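Local atomic coordinates of peruvianin-I (Thevetia peruviana, PDB entry 6ORM), a protein that is a germin-like protein of latex with proteolytic activity, assigned as a cysteine peptidase that hydrolyses peptide bonds in other proteins. Residues L54-T60 against T73-L79; S84-N90 against G132-V138. All coordinates share one frame. Residue numbers count along the deposited sequence, not the author numbering.

How the contacts relate
Both contacts belong to the all-beta cupin fold and are largely buried; the centre of contact 1 lies about 6 Å from the centre of the chain, that of contact 2 about 12 Å. Contact 1 is a regular two-strand ladder at one border of a five-strand sheet, one face of which carries an N-linked glycan. Contact 2 is less regular: it joins strand 87-89, paired with 159-162, to strand 135-139 of another sheet, mixing backbone bonds with side-chain ones. The two follow one another in the chain and touch by packing: L79 CD1 lies 3.8 Å from T137 CG2, and the methyl L54 CD2 lies 3.5 Å from the guanidinium nitrogen R88 NH2.

Contact 1 of 2, residues L54-T60 against T73-L79. With NAG (2-acetamido-2-deoxy-beta-D-glucopyranose), chain D.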
# COMPACT_ATOMS: atom_id res chain seq x y z
N LEU A 54 9.01 10.91 -32.09
CA LEU A 54 9.34 10.24 -30.84
C LEU A 54 9.46 8.74 -31.06
O LEU A 54 8.62 8.13 -31.73
CB LEU A 54 8.27 10.52 -29.78
CG LEU A 54 8.31 9.61 -28.54
CD1 LEU A 54 9.54 9.89 -27.69
CD2 LEU A 54 7.04 9.76 -27.71
N ASN A 55 10.51 8.14 -30.50
CA ASN A 55 10.58 6.70 -30.34
C ASN A 55 10.65 6.36 -28.86
O ASN A 55 11.48 6.91 -28.13
CB ASN A 55 11.79 6.07 -31.03
CG ASN A 55 11.90 4.60 -30.70
OD1 ASN A 55 12.58 4.20 -29.75
ND2 ASN A 55 11.20 3.78 -31.47
N VAL A 56 9.79 5.45 -28.42
CA VAL A 56 9.84 4.90 -27.07
C VAL A 56 10.24 3.43 -27.17
O VAL A 56 9.61 2.66 -27.90
CB VAL A 56 8.50 5.05 -26.34
CG1 VAL A 56 8.66 4.62 -24.89
CG2 VAL A 56 7.99 6.48 -26.42
N THR A 57 11.28 3.06 -26.44
CA THR A 57 11.65 1.66 -26.25
C THR A 57 11.25 1.30 -24.82
O THR A 57 11.84 1.81 -23.86
CB THR A 57 13.14 1.43 -26.51
OG1 THR A 57 13.46 1.89 -27.82
CG2 THR A 57 13.48 -0.05 -26.40
N PHE A 58 10.26 0.42 -24.69
CA PHE A 58 9.62 0.14 -23.41
C PHE A 58 10.34 -0.98 -22.67
O PHE A 58 10.75 -1.98 -23.28
CB PHE A 58 8.16 -0.26 -23.62
CG PHE A 58 7.28 0.85 -24.10
CD1 PHE A 58 6.75 1.77 -23.21
CD2 PHE A 58 6.97 0.97 -25.45
CE1 PHE A 58 5.93 2.79 -23.66
CE2 PHE A 58 6.16 1.99 -25.90
CZ PHE A 58 5.63 2.90 -25.01
N VAL A 59 10.50 -0.81 -21.36
CA VAL A 59 10.90 -1.91 -20.50
C VAL A 59 9.94 -1.98 -19.32
O VAL A 59 10.25 -1.50 -18.22
CB VAL A 59 12.36 -1.80 -20.02
CG1 VAL A 59 12.80 -3.12 -19.41
CG2 VAL A 59 13.28 -1.41 -21.16
N THR A 60 8.76 -2.55 -19.55
CA THR A 60 7.84 -2.93 -18.49
C THR A 60 7.93 -4.44 -18.28
O THR A 60 8.69 -5.14 -18.95
CB THR A 60 6.42 -2.51 -18.84
OG1 THR A 60 5.89 -3.38 -19.85
CG2 THR A 60 6.40 -1.07 -19.36
N THR A 73 9.92 0.32 -13.74
CA THR A 73 9.97 0.37 -15.20
C THR A 73 10.97 1.44 -15.59
O THR A 73 11.10 2.46 -14.91
CB THR A 73 8.59 0.68 -15.80
OG1 THR A 73 7.78 -0.50 -15.82
CG2 THR A 73 8.69 1.23 -17.23
N ILE A 74 11.70 1.20 -16.69
CA ILE A 74 12.49 2.25 -17.33
C ILE A 74 12.18 2.25 -18.82
O ILE A 74 12.16 1.19 -19.45
CB ILE A 74 14.00 2.10 -17.06
CG1 ILE A 74 14.77 3.31 -17.58
CG2 ILE A 74 14.55 0.81 -17.64
CD1 ILE A 74 16.21 3.39 -17.10
N ASN A 75 11.91 3.42 -19.37
CA ASN A 75 11.66 3.59 -20.79
C ASN A 75 12.70 4.54 -21.37
O ASN A 75 13.05 5.55 -20.75
CB ASN A 75 10.25 4.15 -21.05
CG ASN A 75 9.15 3.21 -20.61
OD1 ASN A 75 9.29 1.99 -20.69
ND2 ASN A 75 8.04 3.77 -20.14
N ARG A 76 13.19 4.21 -22.57
CA ARG A 76 14.09 5.10 -23.30
C ARG A 76 13.29 5.86 -24.35
O ARG A 76 12.55 5.25 -25.13
CB ARG A 76 15.22 4.32 -23.97
CG ARG A 76 16.20 5.23 -24.71
CD ARG A 76 17.18 4.45 -25.58
NE ARG A 76 16.51 3.73 -26.66
CZ ARG A 76 17.02 2.68 -27.29
NH1 ARG A 76 18.24 2.25 -26.99
NH2 ARG A 76 16.34 2.09 -28.26
N CYS A 77 13.44 7.18 -24.36
CA CYS A 77 12.77 8.04 -25.32
C CYS A 77 13.82 8.76 -26.15
O CYS A 77 14.72 9.39 -25.60
CB CYS A 77 11.85 9.04 -24.62
SG CYS A 77 10.54 8.32 -23.58
N VAL A 78 13.69 8.66 -27.47
CA VAL A 78 14.55 9.37 -28.41
C VAL A 78 13.69 10.29 -29.25
O VAL A 78 12.67 9.86 -29.80
CB VAL A 78 15.35 8.39 -29.29
CG1 VAL A 78 16.21 9.15 -30.30
CG2 VAL A 78 16.22 7.49 -28.42
N LEU A 79 14.09 11.55 -29.35
CA LEU A 79 13.37 12.56 -30.11
C LEU A 79 14.23 13.01 -31.27
O LEU A 79 15.37 13.46 -31.07
CB LEU A 79 13.00 13.76 -29.22
CG LEU A 79 11.91 13.56 -28.18
CD1 LEU A 79 11.84 14.76 -27.24
CD2 LEU A 79 10.56 13.32 -28.85
C1 NAG D . 11.18 2.36 -31.20
C2 NAG D . 10.13 1.64 -32.02
C3 NAG D . 9.91 0.24 -31.45
C4 NAG D . 11.23 -0.50 -31.27
C5 NAG D . 12.28 0.38 -30.58
C6 NAG D . 13.66 -0.24 -30.57
C7 NAG D . 8.38 2.90 -33.19
C8 NAG D . 7.08 3.64 -33.05
N2 NAG D . 8.88 2.38 -32.06
O3 NAG D . 9.05 -0.49 -32.33
O4 NAG D . 11.02 -1.61 -30.42
O5 NAG D . 12.40 1.65 -31.25
O6 NAG D . 14.20 -0.38 -31.87
O7 NAG D . 8.95 2.78 -34.27
O HOH W 1 13.93 4.93 -27.54
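Strands 54-57 and 73-79 run antiparallel, their axes 4.7 Å apart at 158°, along one border of the cupin sheet. T73 opens the contact, its hydroxyl bonding to S153 O. At I74 the pairing is loose: I74 N makes a weak hydrogen bond to V59 O (3.4 Å), both residues also meeting L126 of a second subunit. The N75 backbone pairs with A149 of strand 145-151, on the other edge of 73-79, while N75 OD1 accepts a hydrogen bond from V59 N (3.1 Å). Regular pairing begins at R76, which exchanges R76 N to T57 O (3.0 Å) and T57 N to R76 O (2.9 Å). Its side chain, bent at chi3 (p), lies beside T57 on the same face, R76 NH2 donating to T57 OG1 (2.9 Å) and also to Q44 O; water 1 accepts from R76 NE (3.0 Å) and lies 2.7 Å from N55 OD1. C77 sits opposite V56 in a non-hydrogen-bonded pair, C77 SG 4.2 Å from V56 CG2 and C77 CB 3.9 Å from L54 CD1. V78 restores the ladder, with V78 N to N55 O at 2.9 Å and N55 N to V78 O at 2.8 Å. L79 closes it, L79 CD2 resting 3.7 Å from L54 CB. The alternation thus sorts the chemistry: L54, V56, C77 and L79 make one apolar face, whereas that of N55, T57, R76 and V78 is mostly polar, with a bound water. There N55 ND2, hydrogen-bonded to G48 O, is linked covalently to NAG C1, so the sugar is attached to a residue whose backbone the ladder holds by two hydrogen bonds.

Contact 2 of 2, residues S84-N90 against G132-V138; sequences STQFRTN and GLMHFTV
This contact spans the two conserved sequence motifs of the cupin barrel: 84-90 lies in the early part of the first and 132-138 in the second. By comparison with germins, R88 and N90 probably occupy positions where metal-binding histidines usually stand, while H135 retains the histidine of the second motif; no metal is present among these atoms. The segments run antiparallel, the axes of strands 87-89 and 135-138 4.9 Å apart at 131°, in two short ladders whose register slips by one residue between S84-V138 and R88-H135. The first is held by T85 N to T137 O (2.9 Å) and by a side-chain substitute, T137 N to T85 OG1 (2.8 Å), with T85 in the p rotamer and its hydroxyl donating to Q86 O (2.8 Å). Q86, at phi 65° and psi -176°, turns the chain before strand 87-89. The second ladder is the hydrogen-bonded pair R88 N to H135 O and H135 N to R88 O, both 2.8 Å. On one side F87 packs by CE1 3.8 Å from F136 CD2, planes at 89° and centroids 5.9 Å apart, and M134 makes a Met-aromatic contact, SD 5.1 Å from the F87 centroid; V161 of strand 159-162 touches M134. R88 NE reaches back to T85 O at 2.6 Å. Water 2 bridges N90 N (2.6 Å) and L133 O (2.8 Å). H135, chi1 p, lays its ring with R88 O over one face and CE1 3.1 Å from N90 OD1, while H135 ND1 donates to L133 O at 3.0 Å.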
# COMPACT_ATOMS: atom_id res chain seq x y z
N SER A 84 8.65 15.97 -30.56
CA SER A 84 8.02 16.21 -29.27
C SER A 84 7.13 15.02 -28.94
O SER A 84 6.75 14.24 -29.81
CB SER A 84 7.22 17.51 -29.26
OG SER A 84 5.86 17.29 -29.57
N THR A 85 6.80 14.90 -27.66
CA THR A 85 5.99 13.80 -27.16
C THR A 85 4.50 14.05 -27.27
O THR A 85 3.72 13.11 -27.07
CB THR A 85 6.32 13.53 -25.69
OG1 THR A 85 5.99 14.69 -24.92
CG2 THR A 85 7.80 13.22 -25.51
N GLN A 86 4.09 15.28 -27.58
CA GLN A 86 2.72 15.74 -27.41
C GLN A 86 2.41 15.71 -25.92
O GLN A 86 3.31 15.47 -25.10
CB GLN A 86 1.72 14.89 -28.21
CG GLN A 86 2.19 14.49 -29.61
CD GLN A 86 2.47 15.66 -30.52
OE1 GLN A 86 1.58 16.19 -31.18
NE2 GLN A 86 3.74 16.07 -30.59
N PHE A 87 1.18 16.01 -25.53
CA PHE A 87 0.81 15.97 -24.12
C PHE A 87 0.46 14.54 -23.72
O PHE A 87 -0.40 13.91 -24.34
CB PHE A 87 -0.35 16.92 -23.85
CG PHE A 87 -0.03 18.35 -24.18
CD1 PHE A 87 0.89 19.06 -23.42
CD2 PHE A 87 -0.64 18.99 -25.25
CE1 PHE A 87 1.19 20.38 -23.72
CE2 PHE A 87 -0.35 20.30 -25.55
CZ PHE A 87 0.58 21.00 -24.78
N ARG A 88 1.12 14.04 -22.68
CA ARG A 88 0.98 12.64 -22.29
C ARG A 88 0.84 12.53 -20.77
O ARG A 88 1.19 13.44 -20.02
CB ARG A 88 2.18 11.80 -22.77
CG ARG A 88 2.19 11.57 -24.28
CD ARG A 88 3.31 10.64 -24.72
NE ARG A 88 3.52 10.71 -26.16
CZ ARG A 88 3.35 9.69 -26.99
NH1 ARG A 88 2.98 8.50 -26.52
NH2 ARG A 88 3.55 9.84 -28.29
N THR A 89 0.31 11.39 -20.34
CA THR A 89 0.25 11.03 -18.93
C THR A 89 0.81 9.63 -18.74
O THR A 89 0.80 8.79 -19.65
CB THR A 89 -1.19 11.06 -18.38
OG1 THR A 89 -1.98 10.05 -19.03
CG2 THR A 89 -1.82 12.43 -18.58
N ASN A 90 1.32 9.39 -17.53
CA ASN A 90 1.60 8.04 -17.04
C ASN A 90 0.62 7.77 -15.91
O ASN A 90 0.86 8.16 -14.76
CB ASN A 90 3.05 7.92 -16.55
CG ASN A 90 4.05 8.16 -17.65
OD1 ASN A 90 4.78 9.15 -17.64
ND2 ASN A 90 4.10 7.25 -18.62
N GLY A 132 0.46 10.56 -12.89
CA GLY A 132 -0.77 10.85 -13.59
C GLY A 132 -0.87 12.24 -14.19
O GLY A 132 -1.85 12.51 -14.90
N LEU A 133 0.09 13.11 -13.93
CA LEU A 133 -0.03 14.50 -14.34
C LEU A 133 0.40 14.67 -15.80
O LEU A 133 1.36 14.05 -16.26
CB LEU A 133 0.81 15.41 -13.44
CG LEU A 133 0.39 15.48 -11.97
CD1 LEU A 133 1.04 16.67 -11.28
CD2 LEU A 133 -1.13 15.53 -11.84
N MET A 134 -0.34 15.52 -16.51
CA MET A 134 -0.06 15.80 -17.91
C MET A 134 1.34 16.40 -18.06
O MET A 134 1.72 17.29 -17.30
CB MET A 134 -1.12 16.76 -18.45
CG MET A 134 -1.00 17.14 -19.92
SD MET A 134 -2.47 18.04 -20.45
CE MET A 134 -2.47 19.38 -19.26
N HIS A 135 2.10 15.89 -19.03
CA HIS A 135 3.47 16.33 -19.22
C HIS A 135 3.83 16.26 -20.69
O HIS A 135 3.06 15.77 -21.52
CB HIS A 135 4.45 15.49 -18.38
CG HIS A 135 4.44 14.04 -18.71
ND1 HIS A 135 3.60 13.13 -18.10
CD2 HIS A 135 5.18 13.32 -19.60
CE1 HIS A 135 3.82 11.92 -18.59
NE2 HIS A 135 4.78 12.01 -19.50
N PHE A 136 5.03 16.75 -21.01
CA PHE A 136 5.51 16.78 -22.38
C PHE A 136 7.02 16.89 -22.39
O PHE A 136 7.64 17.31 -21.40
CB PHE A 136 4.90 17.95 -23.17
CG PHE A 136 5.28 19.30 -22.64
CD1 PHE A 136 6.47 19.91 -23.03
CD2 PHE A 136 4.46 19.97 -21.75
CE1 PHE A 136 6.82 21.15 -22.53
CE2 PHE A 136 4.80 21.21 -21.26
CZ PHE A 136 5.98 21.80 -21.65
N THR A 137 7.61 16.53 -23.52
CA THR A 137 9.01 16.79 -23.82
C THR A 137 9.12 17.32 -25.24
O THR A 137 8.47 16.80 -26.15
CB THR A 137 9.87 15.53 -23.67
OG1 THR A 137 9.57 14.87 -22.43
CG2 THR A 137 11.34 15.89 -23.70
N VAL A 138 9.92 18.37 -25.43
CA VAL A 138 10.20 18.92 -26.74
C VAL A 138 11.71 18.97 -26.93
O VAL A 138 12.44 19.39 -26.03
CB VAL A 138 9.58 20.32 -26.93
CG1 VAL A 138 9.90 20.87 -28.32
CG2 VAL A 138 8.08 20.28 -26.70
O HOH W 2 2.14 11.36 -16.01